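Local atomic coordinates of glutamyl endopeptidase (Staphylococcus epidermidis, PDB entry 6PYM), a protein that probably cleaves proteins as a secreted serine endopeptidase, preferentially after glutamate and aspartate residues. Residues Ile63-Ser68 with Ala95-Ser100. The protein carries 1 engineered substitution. Residues are numbered along the deposited sequence; the frame is centred on the assembly and turned at random.
Sequences ISVHPS and AILRVS
The interior of the six-stranded antiparallel beta-barrel of this trypsin-like (S1B) protease is where I63, just before strand 64-67, and V65 on it meet L97 and V99 of strand 95-99. These strands are not neighbours in the sheet: strand 80-87 lies between them, pairing through its backbone with I63 and V65, and the closest CA atoms, those of V65 and V99, stand 8.0 Å apart. The contact is therefore one of side chains, all four buried and with CB turned toward the other segment. L97 is central to it. A chi1 of 179° puts its CG opposite the backbone N and sends the methyls toward I63 and V65. CD2 of L97 lies 3.7 Å from CG2 of I63, and the two side chains meet end to end, CD1 of I63 being 4.1 Å from CD1 of L97. CD2 of L97 is also 3.8 Å from CG2 of V65, the two side chains running past one another in opposing senses. I46 of strand 45-48 touches both V65 and L97, and I25 of strand 22-27 touches I63, evidence that further barrel strands contribute to this apolar filling. The side chain of V99 stands roughly perpendicular to that of V65, with V99 CG1 3.9 Å from V65 CG2.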
loop_
_atom_site.group_PDB
_atom_site.type_symbol
_atom_site.label_atom_id
_atom_site.label_comp_id
_atom_site.label_asym_id
_atom_site.label_seq_id
_atom_site.Cartn_x
_atom_site.Cartn_y
_atom_site.Cartn_z
ATOM N N ILE A 63 2.102 6.006 14.590
ATOM C CA ILE A 63 2.384 5.370 13.307
ATOM C C ILE A 63 3.543 6.090 12.634
ATOM O O ILE A 63 3.476 7.303 12.402
ATOM C CB ILE A 63 1.147 5.381 12.399
ATOM C CG1 ILE A 63 -0.060 4.800 13.134
ATOM C CG2 ILE A 63 1.434 4.603 11.130
ATOM C CD1 ILE A 63 -1.350 4.953 12.366
ATOM N N SER A 64 4.590 5.343 12.289
ATOM C CA SER A 64 5.698 5.845 11.487
ATOM C C SER A 64 5.584 5.310 10.064
ATOM O O SER A 64 5.400 4.105 9.861
ATOM C CB SER A 64 7.032 5.389 12.072
ATOM O OG SER A 64 7.303 6.005 13.320
ATOM N N VAL A 65 5.741 6.197 9.089
ATOM C CA VAL A 65 5.650 5.856 7.669
ATOM C C VAL A 65 6.986 6.174 7.024
ATOM O O VAL A 65 7.452 7.318 7.088
ATOM C CB VAL A 65 4.528 6.641 6.975
ATOM C CG1 VAL A 65 4.481 6.303 5.489
ATOM C CG2 VAL A 65 3.189 6.366 7.645
ATOM N N HIS A 66 7.585 5.179 6.378
ATOM C CA HIS A 66 8.897 5.317 5.748
ATOM C C HIS A 66 8.740 5.041 4.257
ATOM O O HIS A 66 8.822 3.882 3.820
ATOM C CB HIS A 66 9.887 4.323 6.360
ATOM C CG HIS A 66 10.164 4.522 7.824
ATOM N ND1 HIS A 66 9.397 3.986 8.840
ATOM C CD2 HIS A 66 11.193 5.159 8.434
ATOM C CE1 HIS A 66 9.932 4.303 10.011
ATOM N NE2 HIS A 66 11.020 5.014 9.790
ATOM N N PRO A 67 8.510 6.063 3.435
ATOM C CA PRO A 67 8.392 5.811 1.994
ATOM C C PRO A 67 9.745 5.408 1.439
ATOM O O PRO A 67 10.783 5.949 1.831
ATOM C CB PRO A 67 7.938 7.165 1.435
ATOM C CG PRO A 67 8.491 8.167 2.405
ATOM C CD PRO A 67 8.450 7.502 3.758
ATOM N N SER A 68 9.736 4.432 0.538
ATOM C CA SER A 68 10.947 3.980 -0.137
ATOM C C SER A 68 11.920 3.283 0.798
ATOM O O SER A 68 13.114 3.208 0.484
ATOM C CB SER A 68 11.688 5.102 -0.894
ATOM O OG SER A 68 10.842 6.166 -1.301
ATOM N N ALA A 95 -8.002 2.584 4.497
ATOM C CA ALA A 95 -7.946 3.848 5.208
ATOM C C ALA A 95 -6.923 4.758 4.554
ATOM O O ALA A 95 -5.908 4.300 4.014
ATOM C CB ALA A 95 -7.563 3.651 6.679
ATOM N N ILE A 96 -7.202 6.057 4.600
ATOM C CA ILE A 96 -6.200 7.077 4.326
ATOM C C ILE A 96 -5.520 7.398 5.642
ATOM O O ILE A 96 -6.190 7.572 6.669
ATOM C CB ILE A 96 -6.848 8.347 3.749
ATOM C CG1 ILE A 96 -7.569 8.053 2.430
ATOM C CG2 ILE A 96 -5.804 9.454 3.595
ATOM C CD1 ILE A 96 -8.478 9.189 1.958
ATOM N N LEU A 97 -4.199 7.474 5.628
ATOM C CA LEU A 97 -3.455 8.028 6.752
ATOM C C LEU A 97 -2.821 9.322 6.270
ATOM O O LEU A 97 -1.982 9.312 5.363
ATOM C CB LEU A 97 -2.388 7.071 7.278
ATOM C CG LEU A 97 -1.558 7.630 8.441
ATOM C CD1 LEU A 97 -2.405 7.857 9.691
ATOM C CD2 LEU A 97 -0.398 6.717 8.750
ATOM N N ARG A 98 -3.257 10.437 6.846
ATOM C CA ARG A 98 -2.598 11.710 6.619
ATOM C C ARG A 98 -1.425 11.802 7.579
ATOM O O ARG A 98 -1.568 11.484 8.764
ATOM C CB ARG A 98 -3.588 12.843 6.876
ATOM C CG ARG A 98 -3.075 14.235 6.581
ATOM C CD ARG A 98 -4.247 15.202 6.458
ATOM N NE ARG A 98 -4.999 14.954 5.231
ATOM C CZ ARG A 98 -6.324 14.990 5.138
ATOM N NH1 ARG A 98 -7.066 15.259 6.202
ATOM N NH2 ARG A 98 -6.906 14.749 3.971
ATOM N N VAL A 99 -0.267 12.208 7.069
ATOM C CA VAL A 99 0.944 12.320 7.866
ATOM C C VAL A 99 1.374 13.778 7.944
ATOM O O VAL A 99 1.098 14.587 7.050
ATOM C CB VAL A 99 2.095 11.439 7.328
ATOM C CG1 VAL A 99 1.735 9.965 7.454
ATOM C CG2 VAL A 99 2.427 11.791 5.883
ATOM N N SER A 100 2.079 14.100 9.025
ATOM C CA SER A 100 2.652 15.423 9.193
ATOM C C SER A 100 3.865 15.591 8.283
ATOM O O SER A 100 4.463 14.606 7.842
ATOM C CB SER A 100 3.092 15.606 10.643
ATOM O OG SER A 100 1.986 15.569 11.526
#